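Local coordinates for glycoside hydrolase family 16 protein (Akkermansia muciniphila, PDB 6T2N) that probably cleaves beta-galactosidic linkages within mucin O-glycan chains, acting as an endo-O-glycanase of glycoside hydrolase family 16, at residues Gln83-Gly88 and Glu107-Val112; Thr87-Asn92 and Pro129-Ser134; Glu103-Lys108 and Gly289-Phe294; Ala163-Gly168 and Ile270-Val275. One frame throughout, in Å; residues are numbered along the deposited sequence.

Contact 1: residues Gln83-Gly88 and Glu107-Val112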
loop_
_atom_site.group_PDB
_atom_site.type_symbol
_atom_site.label_atom_id
_atom_site.label_comp_id
_atom_site.label_asym_id
_atom_site.label_seq_id
_atom_site.Cartn_x
_atom_site.Cartn_y
_atom_site.Cartn_z
ATOM N N GLN A 83 -11.933 -10.667 6.290
ATOM C CA GLN A 83 -12.643 -11.931 5.962
ATOM C C GLN A 83 -11.809 -12.774 5.006
ATOM O O GLN A 83 -12.326 -13.840 4.606
ATOM C CB GLN A 83 -13.961 -11.661 5.247
ATOM C CG GLN A 83 -15.081 -11.126 6.118
ATOM C CD GLN A 83 -16.119 -10.418 5.280
ATOM O OE1 GLN A 83 -15.825 -9.535 4.511
ATOM N NE2 GLN A 83 -17.363 -10.785 5.393
ATOM N N GLN A 84 -10.631 -12.305 4.577
ATOM C CA GLN A 84 -9.822 -13.002 3.545
ATOM C C GLN A 84 -8.515 -13.552 4.130
ATOM O O GLN A 84 -8.030 -12.986 5.123
ATOM C CB GLN A 84 -9.502 -12.080 2.374
ATOM C CG GLN A 84 -8.186 -11.336 2.540
ATOM C CD GLN A 84 -8.258 -10.181 3.514
ATOM O OE1 GLN A 84 -9.329 -9.804 4.024
ATOM N NE2 GLN A 84 -7.099 -9.580 3.751
ATOM N N THR A 85 -7.989 -14.611 3.474
ATOM C CA THR A 85 -6.592 -15.147 3.581
ATOM C C THR A 85 -5.889 -14.936 2.235
ATOM O O THR A 85 -6.568 -14.899 1.210
ATOM C CB THR A 85 -6.572 -16.605 4.045
ATOM O OG1 THR A 85 -5.229 -16.920 4.383
ATOM C CG2 THR A 85 -7.031 -17.566 2.990
ATOM N N TYR A 86 -4.574 -14.748 2.257
ATOM C CA TYR A 86 -3.774 -14.226 1.118
ATOM C C TYR A 86 -2.972 -15.364 0.469
ATOM O O TYR A 86 -2.297 -16.099 1.217
ATOM C CB TYR A 86 -2.824 -13.124 1.629
ATOM C CG TYR A 86 -3.405 -11.737 1.774
ATOM C CD1 TYR A 86 -4.293 -11.219 0.852
ATOM C CD2 TYR A 86 -2.961 -10.897 2.769
ATOM C CE1 TYR A 86 -4.797 -9.944 0.969
ATOM C CE2 TYR A 86 -3.453 -9.623 2.914
ATOM C CZ TYR A 86 -4.384 -9.142 2.016
ATOM O OH TYR A 86 -4.884 -7.873 2.162
ATOM N N THR A 87 -2.960 -15.510 -0.863
ATOM C CA THR A 87 -2.222 -16.662 -1.480
ATOM C C THR A 87 -1.442 -16.264 -2.727
ATOM O O THR A 87 -1.859 -15.338 -3.398
ATOM C CB THR A 87 -3.107 -17.848 -1.884
ATOM O OG1 THR A 87 -3.515 -17.564 -3.227
ATOM C CG2 THR A 87 -4.267 -18.107 -0.938
ATOM N N GLY A 88 -0.385 -17.018 -3.024
ATOM C CA GLY A 88 0.561 -16.680 -4.104
ATOM C C GLY A 88 0.142 -17.334 -5.400
ATOM O O GLY A 88 0.853 -17.111 -6.397
ATOM N N GLU A 107 -14.216 -18.182 -1.201
ATOM C CA GLU A 107 -13.637 -19.547 -1.270
ATOM C C GLU A 107 -12.996 -19.875 0.090
ATOM O O GLU A 107 -11.992 -19.253 0.480
ATOM C CB GLU A 107 -12.657 -19.633 -2.433
ATOM C CG GLU A 107 -11.520 -20.582 -2.147
ATOM C CD GLU A 107 -10.408 -20.588 -3.177
ATOM O OE1 GLU A 107 -10.059 -19.501 -3.703
ATOM O OE2 GLU A 107 -9.862 -21.658 -3.423
ATOM N N LYS A 108 -13.581 -20.803 0.833
ATOM C CA LYS A 108 -13.068 -21.178 2.168
ATOM C C LYS A 108 -11.704 -21.815 1.967
ATOM O O LYS A 108 -11.597 -22.719 1.135
ATOM C CB LYS A 108 -14.032 -22.138 2.849
ATOM C CG LYS A 108 -13.606 -22.639 4.215
ATOM C CD LYS A 108 -14.696 -23.451 4.836
ATOM C CE LYS A 108 -14.272 -24.153 6.100
ATOM N NZ LYS A 108 -15.291 -25.158 6.490
ATOM N N PHE A 109 -10.713 -21.373 2.725
ATOM C CA PHE A 109 -9.294 -21.710 2.453
ATOM C C PHE A 109 -8.502 -21.577 3.748
ATOM O O PHE A 109 -8.747 -20.624 4.502
ATOM C CB PHE A 109 -8.755 -20.813 1.340
ATOM C CG PHE A 109 -7.430 -21.218 0.754
ATOM C CD1 PHE A 109 -6.246 -20.747 1.290
ATOM C CD2 PHE A 109 -7.362 -22.039 -0.363
ATOM C CE1 PHE A 109 -5.019 -21.077 0.722
ATOM C CE2 PHE A 109 -6.134 -22.374 -0.922
ATOM C CZ PHE A 109 -4.959 -21.867 -0.396
ATOM N N ALA A 110 -7.619 -22.541 4.010
ATOM C CA ALA A 110 -6.905 -22.650 5.300
ATOM C C ALA A 110 -5.908 -21.493 5.422
ATOM O O ALA A 110 -5.321 -21.110 4.393
ATOM C CB ALA A 110 -6.253 -23.995 5.423
ATOM N N ASN A 111 -5.808 -20.914 6.621
ATOM C CA ASN A 111 -4.891 -19.803 6.983
ATOM C C ASN A 111 -3.484 -20.387 7.258
ATOM O O ASN A 111 -3.269 -20.950 8.333
ATOM C CB ASN A 111 -5.567 -19.057 8.143
ATOM C CG ASN A 111 -4.691 -18.135 8.973
ATOM O OD1 ASN A 111 -3.688 -17.582 8.484
ATOM N ND2 ASN A 111 -5.092 -17.946 10.229
ATOM N N VAL A 112 -2.537 -20.271 6.328
ATOM C CA VAL A 112 -1.150 -20.825 6.484
ATOM C C VAL A 112 -0.558 -20.411 7.833
ATOM O O VAL A 112 0.438 -21.012 8.205
ATOM C CB VAL A 112 -0.174 -20.406 5.361
ATOM C CG1 VAL A 112 -0.433 -21.151 4.072
ATOM C CG2 VAL A 112 -0.167 -18.905 5.072
#
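Two threonine methyls, from Thr85 and Thr87, pack on the ring of Phe109 in a purely apolar contact at the periphery of the protein. The short strands 85-86 and 109-110 that carry these residues are not paired with each other. Both flank strand 127-136 in the mixed sheet, 85-86 running parallel to it and 109-110 antiparallel, and no hydrogen bond joins the two segments. Phe109 reaches across because its CG stands anti to the backbone N (chi1 -168°), which carries the ring along the neighbouring chain. Thr85 meets it near the root, CG2 lying 3.7 Å from Phe109 CD1, with the two side chains crossing at roughly a right angle. Further out on the same half of the ring, Thr87 CG2 comes within 3.5 Å of Phe109 CE1. Both methyls approach obliquely. The other branch of Thr85 comes to the backbone of Asn111, OG1 3.9 Å from its CA, while the amide of Asn111 is directed elsewhere, its ND2 bonding to Thr125 O. The hydroxyl of Thr87 likewise serves another partner, Asn92 OD1. Phe109 also takes a cation-pi contact from Arg89 and touches Thr131. The link between the two segments is thus made of van der Waals contact alone, the strands themselves being placed by their pairing with 127-136.

Contact 2: residues Thr87-Asn92 and Pro129-Ser134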
loop_
_atom_site.group_PDB
_atom_site.type_symbol
_atom_site.label_atom_id
_atom_site.label_comp_id
_atom_site.label_asym_id
_atom_site.label_seq_id
_atom_site.Cartn_x
_atom_site.Cartn_y
_atom_site.Cartn_z
ATOM N N THR A 87 -2.960 -15.510 -0.863
ATOM C CA THR A 87 -2.222 -16.662 -1.480
ATOM C C THR A 87 -1.442 -16.264 -2.727
ATOM O O THR A 87 -1.859 -15.338 -3.398
ATOM C CB THR A 87 -3.107 -17.848 -1.884
ATOM O OG1 THR A 87 -3.515 -17.564 -3.227
ATOM C CG2 THR A 87 -4.267 -18.107 -0.938
ATOM N N GLY A 88 -0.385 -17.018 -3.024
ATOM C CA GLY A 88 0.561 -16.680 -4.104
ATOM C C GLY A 88 0.142 -17.334 -5.400
ATOM O O GLY A 88 0.853 -17.111 -6.397
ATOM N N ARG A 89 -0.955 -18.119 -5.311
ATOM C CA ARG A 89 -1.669 -18.918 -6.342
ATOM C C ARG A 89 -2.142 -18.017 -7.462
ATOM O O ARG A 89 -2.647 -16.947 -7.213
ATOM C CB ARG A 89 -2.942 -19.533 -5.747
ATOM C CG ARG A 89 -2.725 -20.603 -4.678
ATOM C CD ARG A 89 -4.027 -21.116 -4.109
ATOM N NE ARG A 89 -4.981 -20.050 -3.852
ATOM C CZ ARG A 89 -6.306 -20.099 -4.036
ATOM N NH1 ARG A 89 -6.903 -21.177 -4.510
ATOM N NH2 ARG A 89 -7.046 -19.039 -3.743
ATOM N N PRO A 90 -2.052 -18.377 -8.752
ATOM C CA PRO A 90 -2.345 -17.350 -9.772
ATOM C C PRO A 90 -3.893 -16.960 -9.595
ATOM O O PRO A 90 -4.545 -16.263 -10.415
ATOM C CB PRO A 90 -2.069 -18.198 -11.048
ATOM C CG PRO A 90 -1.046 -19.228 -10.582
ATOM C CD PRO A 90 -1.605 -19.685 -9.265
ATOM N N LYS A 91 -4.634 -17.710 -8.963
ATOM C CA LYS A 91 -6.145 -17.647 -8.784
ATOM C C LYS A 91 -6.389 -16.249 -8.281
ATOM O O LYS A 91 -7.314 -15.610 -8.862
ATOM C CB LYS A 91 -6.751 -18.767 -7.905
ATOM C CG LYS A 91 -8.267 -18.675 -7.666
ATOM C CD LYS A 91 -8.922 -19.836 -6.899
ATOM C CE LYS A 91 -10.438 -19.791 -7.006
ATOM N NZ LYS A 91 -11.102 -20.428 -5.844
ATOM N N ASN A 92 -5.511 -15.865 -7.333
ATOM C CA ASN A 92 -5.437 -14.552 -6.610
ATOM C C ASN A 92 -4.400 -13.572 -7.216
ATOM O O ASN A 92 -4.605 -12.358 -7.058
ATOM C CB ASN A 92 -5.165 -14.805 -5.130
ATOM C CG ASN A 92 -6.172 -15.767 -4.498
ATOM O OD1 ASN A 92 -5.790 -16.790 -3.933
ATOM N ND2 ASN A 92 -7.462 -15.432 -4.547
ATOM N N PRO A 129 -13.292 -17.481 4.879
ATOM C CA PRO A 129 -14.026 -17.511 3.607
ATOM C C PRO A 129 -13.105 -16.622 2.767
ATOM O O PRO A 129 -12.220 -16.024 3.383
ATOM C CB PRO A 129 -15.394 -16.916 3.967
ATOM C CG PRO A 129 -15.117 -15.994 5.130
ATOM C CD PRO A 129 -13.937 -16.595 5.866
ATOM N N TYR A 130 -13.289 -16.397 1.479
ATOM C CA TYR A 130 -12.472 -15.270 0.810
ATOM C C TYR A 130 -10.909 -15.346 0.856
ATOM O O TYR A 130 -10.243 -15.266 1.859
ATOM C CB TYR A 130 -12.668 -13.829 1.336
ATOM C CG TYR A 130 -14.055 -13.285 1.070
ATOM C CD1 TYR A 130 -14.499 -12.942 -0.239
ATOM C CD2 TYR A 130 -14.999 -13.383 2.061
ATOM C CE1 TYR A 130 -15.840 -12.627 -0.528
ATOM C CE2 TYR A 130 -16.348 -13.087 1.788
ATOM C CZ TYR A 130 -16.768 -12.707 0.494
ATOM O OH TYR A 130 -18.097 -12.429 0.349
ATOM N N THR A 131 -10.379 -15.598 -0.384
ATOM C CA THR A 131 -8.942 -15.599 -0.744
ATOM C C THR A 131 -8.754 -14.316 -1.530
ATOM O O THR A 131 -9.734 -13.836 -2.118
ATOM C CB THR A 131 -8.593 -16.876 -1.521
ATOM O OG1 THR A 131 -9.495 -16.972 -2.617
ATOM C CG2 THR A 131 -8.769 -18.137 -0.712
ATOM N N SER A 132 -7.582 -13.734 -1.476
ATOM C CA SER A 132 -7.258 -12.596 -2.358
ATOM C C SER A 132 -5.745 -12.601 -2.526
ATOM O O SER A 132 -5.107 -13.562 -1.976
ATOM C CB SER A 132 -7.828 -11.298 -1.792
ATOM O OG SER A 132 -7.702 -10.221 -2.727
ATOM N N GLY A 133 -5.212 -11.549 -3.161
ATOM C CA GLY A 133 -3.745 -11.352 -3.334
ATOM C C GLY A 133 -3.188 -10.070 -2.708
ATOM O O GLY A 133 -3.871 -9.046 -2.673
ATOM N N SER A 134 -1.937 -10.148 -2.295
ATOM C CA SER A 134 -1.139 -9.044 -1.731
ATOM C C SER A 134 0.302 -9.307 -2.156
ATOM O O SER A 134 0.785 -10.479 -1.952
ATOM C CB SER A 134 -1.277 -8.948 -0.211
ATOM O OG SER A 134 -0.557 -7.835 0.304
#
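Thr87 N donates to Ser132 O over 3.1 Å; the loop 88-91 then swings out from the strand and the backbone returns at Asn92, whose CA is 4.9 Å from that of Gly133. Asn92 brings the side chain that does most of the work. With CG anti to the carbonyl carbon (chi1 -54°), the Asn92 amide is laid against the strand, CB next to Ser132 O. From there ND2 donates to Thr131 OG1 at 3.2 Å, the hydroxyl lying close to the amide plane and the two side chains crossing at about a right angle. ND2 also bonds Glu103 O. The loop 87-92 is a crossing between the two sheets of the sandwich, leading from strand 85-86 of the mixed sheet to strand 93-96 of the antiparallel one, and it is braced from within. Asn92 OD1 accepts two bonds: Thr87 OG1 arrives in the carbonyl plane on a lone pair, and Arg89 NH2 comes in tilted from that plane. Arg89 NE donates to Thr87 OG1 at 3.0 Å almost in the guanidinium plane, and Arg89 N adds a weak bond to the same hydroxyl, as in an ST turn. These bonds help fix the rotation of the guanidinium; Lys91 CB lies over the rim of one face. At its edge NH2 lies 3.4 Å from Thr131 OG1. Glu107 OE1 forms a salt bridge with Arg89 NH2 and also bonds Thr131 OG1.

Contact 3: residues Glu103-Lys108 and Gly289-Phe294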
loop_
_atom_site.group_PDB
_atom_site.type_symbol
_atom_site.label_atom_id
_atom_site.label_comp_id
_atom_site.label_asym_id
_atom_site.label_seq_id
_atom_site.Cartn_x
_atom_site.Cartn_y
_atom_site.Cartn_z
ATOM N N GLU A 103 -6.950 -10.886 -7.428
ATOM C CA GLU A 103 -8.317 -11.390 -7.694
ATOM C C GLU A 103 -8.904 -12.247 -6.517
ATOM O O GLU A 103 -8.243 -13.076 -5.964
ATOM C CB GLU A 103 -8.366 -12.316 -8.884
ATOM C CG GLU A 103 -9.788 -12.777 -9.076
ATOM C CD GLU A 103 -10.047 -13.437 -10.389
ATOM O OE1 GLU A 103 -9.250 -14.298 -10.638
ATOM O OE2 GLU A 103 -11.013 -13.033 -11.108
ATOM N N THR A 104 -10.049 -11.695 -6.043
ATOM C CA THR A 104 -10.624 -11.943 -4.692
ATOM C C THR A 104 -11.791 -12.861 -4.954
ATOM O O THR A 104 -12.625 -12.534 -5.831
ATOM C CB THR A 104 -10.975 -10.652 -3.933
ATOM O OG1 THR A 104 -9.810 -9.814 -3.790
ATOM C CG2 THR A 104 -11.566 -10.970 -2.583
ATOM N N HIS A 105 -11.744 -14.014 -4.311
ATOM C CA HIS A 105 -12.672 -15.143 -4.551
ATOM C C HIS A 105 -13.302 -15.505 -3.221
ATOM O O HIS A 105 -12.523 -15.814 -2.301
ATOM C CB HIS A 105 -11.954 -16.406 -5.055
ATOM C CG HIS A 105 -11.307 -16.272 -6.376
ATOM N ND1 HIS A 105 -12.000 -16.459 -7.519
ATOM C CD2 HIS A 105 -10.035 -15.979 -6.726
ATOM C CE1 HIS A 105 -11.186 -16.279 -8.541
ATOM N NE2 HIS A 105 -9.972 -15.994 -8.086
ATOM N N PHE A 106 -14.630 -15.509 -3.152
ATOM C CA PHE A 106 -15.385 -16.182 -2.073
ATOM C C PHE A 106 -15.019 -17.675 -2.134
ATOM O O PHE A 106 -15.438 -18.322 -3.055
ATOM C CB PHE A 106 -16.875 -15.932 -2.251
ATOM C CG PHE A 106 -17.694 -16.728 -1.289
ATOM C CD1 PHE A 106 -17.843 -16.286 0.012
ATOM C CD2 PHE A 106 -18.257 -17.943 -1.664
ATOM C CE1 PHE A 106 -18.590 -17.038 0.914
ATOM C CE2 PHE A 106 -18.988 -18.688 -0.754
ATOM C CZ PHE A 106 -19.144 -18.239 0.535
ATOM N N GLU A 107 -14.216 -18.182 -1.201
ATOM C CA GLU A 107 -13.637 -19.547 -1.270
ATOM C C GLU A 107 -12.996 -19.875 0.090
ATOM O O GLU A 107 -11.992 -19.253 0.480
ATOM C CB GLU A 107 -12.657 -19.633 -2.433
ATOM C CG GLU A 107 -11.520 -20.582 -2.147
ATOM C CD GLU A 107 -10.408 -20.588 -3.177
ATOM O OE1 GLU A 107 -10.059 -19.501 -3.703
ATOM O OE2 GLU A 107 -9.862 -21.658 -3.423
ATOM N N LYS A 108 -13.581 -20.803 0.833
ATOM C CA LYS A 108 -13.068 -21.178 2.168
ATOM C C LYS A 108 -11.704 -21.815 1.967
ATOM O O LYS A 108 -11.597 -22.719 1.135
ATOM C CB LYS A 108 -14.032 -22.138 2.849
ATOM C CG LYS A 108 -13.606 -22.639 4.215
ATOM C CD LYS A 108 -14.696 -23.451 4.836
ATOM C CE LYS A 108 -14.272 -24.153 6.100
ATOM N NZ LYS A 108 -15.291 -25.158 6.490
ATOM N N GLY A 289 -21.285 -11.172 -5.660
ATOM C CA GLY A 289 -20.553 -10.077 -6.300
ATOM C C GLY A 289 -19.171 -10.538 -6.684
ATOM O O GLY A 289 -18.522 -9.788 -7.436
ATOM N N TYR A 290 -18.715 -11.682 -6.153
ATOM C CA TYR A 290 -17.323 -12.192 -6.291
ATOM C C TYR A 290 -17.344 -13.296 -7.336
ATOM O O TYR A 290 -18.332 -13.998 -7.433
ATOM C CB TYR A 290 -16.776 -12.646 -4.932
ATOM C CG TYR A 290 -16.540 -11.504 -3.963
ATOM C CD1 TYR A 290 -17.593 -10.874 -3.314
ATOM C CD2 TYR A 290 -15.268 -11.059 -3.681
ATOM C CE1 TYR A 290 -17.398 -9.809 -2.455
ATOM C CE2 TYR A 290 -15.053 -9.975 -2.841
ATOM C CZ TYR A 290 -16.120 -9.335 -2.228
ATOM O OH TYR A 290 -15.871 -8.287 -1.378
ATOM N N PRO A 291 -16.287 -13.510 -8.145
ATOM C CA PRO A 291 -14.984 -12.884 -7.964
ATOM C C PRO A 291 -14.910 -11.422 -8.411
ATOM O O PRO A 291 -15.772 -10.902 -9.065
ATOM C CB PRO A 291 -14.051 -13.711 -8.874
ATOM C CG PRO A 291 -14.833 -14.944 -9.162
ATOM C CD PRO A 291 -16.246 -14.417 -9.285
ATOM N N VAL A 292 -13.809 -10.795 -8.059
ATOM C CA VAL A 292 -13.603 -9.364 -8.350
ATOM C C VAL A 292 -12.095 -9.244 -8.539
ATOM O O VAL A 292 -11.374 -10.147 -7.968
ATOM C CB VAL A 292 -14.288 -8.624 -7.194
ATOM C CG1 VAL A 292 -13.436 -7.583 -6.517
ATOM C CG2 VAL A 292 -15.608 -8.068 -7.658
ATOM N N LYS A 293 -11.672 -8.283 -9.377
ATOM C CA LYS A 293 -10.239 -8.018 -9.724
ATOM C C LYS A 293 -9.751 -6.587 -9.368
ATOM O O LYS A 293 -10.471 -5.612 -9.546
ATOM C CB LYS A 293 -10.075 -8.259 -11.223
ATOM C CG LYS A 293 -10.286 -9.680 -11.691
ATOM C CD LYS A 293 -10.026 -9.872 -13.185
ATOM C CE LYS A 293 -10.651 -11.150 -13.722
ATOM N NZ LYS A 293 -10.310 -11.387 -15.148
ATOM N N PHE A 294 -8.499 -6.468 -8.977
ATOM C CA PHE A 294 -7.802 -5.169 -8.792
ATOM C C PHE A 294 -6.673 -5.215 -9.814
ATOM O O PHE A 294 -5.870 -6.216 -9.739
ATOM C CB PHE A 294 -7.307 -4.996 -7.341
ATOM C CG PHE A 294 -6.613 -3.721 -6.932
ATOM C CD1 PHE A 294 -6.870 -2.507 -7.535
ATOM C CD2 PHE A 294 -5.797 -3.712 -5.815
ATOM C CE1 PHE A 294 -6.293 -1.326 -7.078
ATOM C CE2 PHE A 294 -5.219 -2.537 -5.359
ATOM C CZ PHE A 294 -5.441 -1.352 -6.021
#
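Strands 99-104 and 292-302, neighbours in the antiparallel sheet of the GH16 sandwich, end their pairing here at Thr104 and Val292. These two form the hydrogen-bonded pair: Thr104 N donates to Val292 O at 2.8 Å, nearly straight, and Val292 N returns a bond of 3.1 Å to Thr104 O. Glu103 and Lys293 make the adjoining non-hydrogen-bonded pair. Their side chains run side by side in the same direction, the carboxylate lying along the aliphatic part of the lysine, while the charged ends stay apart, with Glu103 OE2 4.4 Å from Lys293 NZ. Each charge has its salt bridge elsewhere, Glu103 OE1 with Arg94 and Lys293 NZ with Glu96. The same two strands lead to the calcium site: Gly98, just before strand 99-104, and Asp297, within strand 292-302, bind the metal together with Glu59. Beyond Val292 the strand pairing ends; Pro291, which follows a cis peptide bond, still lies opposite His105 and packs its ring obliquely on the imidazole, CG 3.6 Å from His105 ND1, while His105 NE2 bonds Lys91 O. On the face shared with Val292, a chi1 of -58° sets the Thr104 hydroxyl beside the backbone N and turns CG2 to the edge of the Tyr290 ring, 3.6 Å from CE2. The two side chains point the same way. Tyr290 OH bonds Lys158 O, and the hydroxyl of Thr104 is hydrogen-bonded to Ser132 OG.

Contact 4: residues Ala163-Gly168 and Ile270-Val275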
loop_
_atom_site.group_PDB
_atom_site.type_symbol
_atom_site.label_atom_id
_atom_site.label_comp_id
_atom_site.label_asym_id
_atom_site.label_seq_id
_atom_site.Cartn_x
_atom_site.Cartn_y
_atom_site.Cartn_z
ATOM N N ALA A 163 -6.035 -1.292 -1.842
ATOM C CA ALA A 163 -5.079 -0.391 -1.181
ATOM C C ALA A 163 -3.764 -0.400 -1.951
ATOM O O ALA A 163 -3.320 -1.483 -2.339
ATOM C CB ALA A 163 -4.884 -0.823 0.232
ATOM N N ILE A 164 -3.209 0.790 -2.167
ATOM C CA ILE A 164 -1.784 1.044 -2.500
ATOM C C ILE A 164 -1.173 1.730 -1.285
ATOM O O ILE A 164 -1.625 2.814 -0.952
ATOM C CB ILE A 164 -1.731 1.920 -3.752
ATOM C CG1 ILE A 164 -2.470 1.219 -4.885
ATOM C CG2 ILE A 164 -0.319 2.338 -4.128
ATOM C CD1 ILE A 164 -2.952 2.186 -5.937
ATOM N N TRP A 165 -0.179 1.118 -0.651
ATOM C CA TRP A 165 0.386 1.709 0.576
ATOM C C TRP A 165 1.793 1.197 0.899
ATOM O O TRP A 165 2.213 0.187 0.362
ATOM C CB TRP A 165 -0.620 1.506 1.684
ATOM C CG TRP A 165 -0.884 0.077 1.959
ATOM C CD1 TRP A 165 -1.466 -0.814 1.122
ATOM C CD2 TRP A 165 -0.596 -0.634 3.170
ATOM N NE1 TRP A 165 -1.525 -2.031 1.724
ATOM C CE2 TRP A 165 -1.014 -1.951 2.981
ATOM C CE3 TRP A 165 -0.011 -0.294 4.390
ATOM C CZ2 TRP A 165 -0.874 -2.926 3.953
ATOM C CZ3 TRP A 165 0.114 -1.258 5.356
ATOM C CH2 TRP A 165 -0.318 -2.559 5.138
ATOM N N LEU A 166 2.522 2.004 1.668
ATOM C CA LEU A 166 3.943 1.815 2.067
ATOM C C LEU A 166 4.075 1.939 3.596
ATOM O O LEU A 166 3.368 2.746 4.190
ATOM C CB LEU A 166 4.792 2.884 1.383
ATOM C CG LEU A 166 4.627 2.993 -0.133
ATOM C CD1 LEU A 166 3.611 4.062 -0.548
ATOM C CD2 LEU A 166 5.965 3.256 -0.790
ATOM N N LEU A 167 4.926 1.090 4.167
ATOM C CA LEU A 167 5.321 0.993 5.595
ATOM C C LEU A 167 6.823 1.269 5.672
ATOM O O LEU A 167 7.553 0.720 4.801
ATOM C CB LEU A 167 5.069 -0.427 6.113
ATOM C CG LEU A 167 3.623 -0.805 6.431
ATOM C CD1 LEU A 167 3.452 -2.330 6.541
ATOM C CD2 LEU A 167 3.151 -0.104 7.693
ATOM N N GLY A 168 7.256 2.059 6.680
ATOM C CA GLY A 168 8.656 2.519 6.911
ATOM C C GLY A 168 9.444 1.418 7.698
ATOM O O GLY A 168 8.915 0.751 8.658
ATOM N N ILE A 270 3.242 -2.043 -0.792
ATOM C CA ILE A 270 2.213 -3.112 -0.774
ATOM C C ILE A 270 1.087 -2.756 -1.722
ATOM O O ILE A 270 0.561 -1.612 -1.589
ATOM C CB ILE A 270 1.624 -3.285 0.612
ATOM C CG1 ILE A 270 2.693 -3.683 1.612
ATOM C CG2 ILE A 270 0.529 -4.306 0.519
ATOM C CD1 ILE A 270 2.102 -4.076 2.947
ATOM N N LEU A 271 0.719 -3.741 -2.556
ATOM C CA LEU A 271 -0.482 -3.730 -3.432
ATOM C C LEU A 271 -1.366 -4.900 -2.999
ATOM O O LEU A 271 -0.874 -6.019 -2.980
ATOM C CB LEU A 271 -0.005 -3.856 -4.875
ATOM C CG LEU A 271 1.112 -2.896 -5.284
ATOM C CD1 LEU A 271 1.519 -3.134 -6.715
ATOM C CD2 LEU A 271 0.669 -1.469 -5.156
ATOM N N ASN A 272 -2.600 -4.656 -2.593
ATOM C CA ASN A 272 -3.434 -5.725 -2.000
ATOM C C ASN A 272 -4.929 -5.368 -2.147
ATOM O O ASN A 272 -5.264 -4.157 -2.325
ATOM C CB ASN A 272 -3.008 -6.002 -0.559
ATOM C CG ASN A 272 -3.556 -4.940 0.364
ATOM O OD1 ASN A 272 -3.016 -3.857 0.436
ATOM N ND2 ASN A 272 -4.719 -5.159 0.943
ATOM N N SER A 273 -5.792 -6.396 -2.169
ATOM C CA SER A 273 -7.242 -6.295 -1.901
ATOM C C SER A 273 -7.530 -7.092 -0.635
ATOM O O SER A 273 -7.370 -8.333 -0.642
ATOM C CB SER A 273 -8.055 -6.781 -3.031
ATOM O OG SER A 273 -7.916 -5.932 -4.150
ATOM N N ALA A 274 -7.924 -6.399 0.419
ATOM C CA ALA A 274 -8.518 -7.045 1.596
ATOM C C ALA A 274 -10.025 -7.166 1.386
ATOM O O ALA A 274 -10.510 -6.685 0.362
ATOM C CB ALA A 274 -8.209 -6.274 2.839
ATOM N N VAL A 275 -10.688 -7.853 2.314
ATOM C CA VAL A 275 -12.152 -8.069 2.352
ATOM C C VAL A 275 -12.547 -7.746 3.790
ATOM O O VAL A 275 -11.778 -8.112 4.717
ATOM C CB VAL A 275 -12.526 -9.501 1.907
ATOM C CG1 VAL A 275 -14.016 -9.699 1.834
ATOM C CG2 VAL A 275 -11.935 -9.834 0.565
#
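Trp165 and Asn272 both place CG between the backbone N and the carbonyl carbon (chi1 62° and 78°), which leans the indole and the amide toward each other over the same face of the sheet. They sit on strands 160-168 and 267-275, antiparallel neighbours at the centre of the jelly-roll sandwich typical of GH16 enzymes. Trp165 NE1 donates to Asn272 OD1 over 2.7 Å; the oxygen lies near the indole plane, although ring and amide planes stand 75° apart. Ile270, the cross-strand partner of Trp165, lies alongside the indole, its CD1 over one face of the six-membered ring, offset toward the rim, in a CH-pi contact 3.8 Å from the centroid. Backbone bonds join Ala163 to Asn272 and Trp165 to Ile270, two in each pair. On the reverse face Ile164 CG2 packs 4.1 Å from Leu271 CD2, and these residues also touch Phe294 and Val299 of the opposing sheet, so this face belongs to the core. Strand 160-168 also pairs with strands 179-181 and 183-184, whose sequence matches the GH16 catalytic signature. The Trp165 face is thus probably the one turned toward the substrate cleft. Asn272 ND2, the remaining arm of the amide, makes a weak hydrogen bond to Tyr86 OH.

How the contacts relate
Contacts 1, 2 and 3 cluster toward one end of the sandwich, with centres about 7 Å apart for contacts 1 and 2 and about 8 Å for contacts 2 and 3. The centre of contact 4 lies about 3 Å from that of the chain. Glu107 ties contacts 1 and 3 to contact 2, its OE1 forming a salt bridge with Lys91 NZ at 2.6 Å. Strand 127-136 leads inward: Ser132 OG, of contact 2, probably bonds Ser273 O of contact 4 at 2.8 Å. Contact 1 reaches strand 267-275 as well, Gln84 OE1 probably accepting from Val275 N at 2.9 Å. Contact 4 adjoins the strands carrying the probable catalytic signature, while the Leu271 side chain is about 11 Å from the calcium.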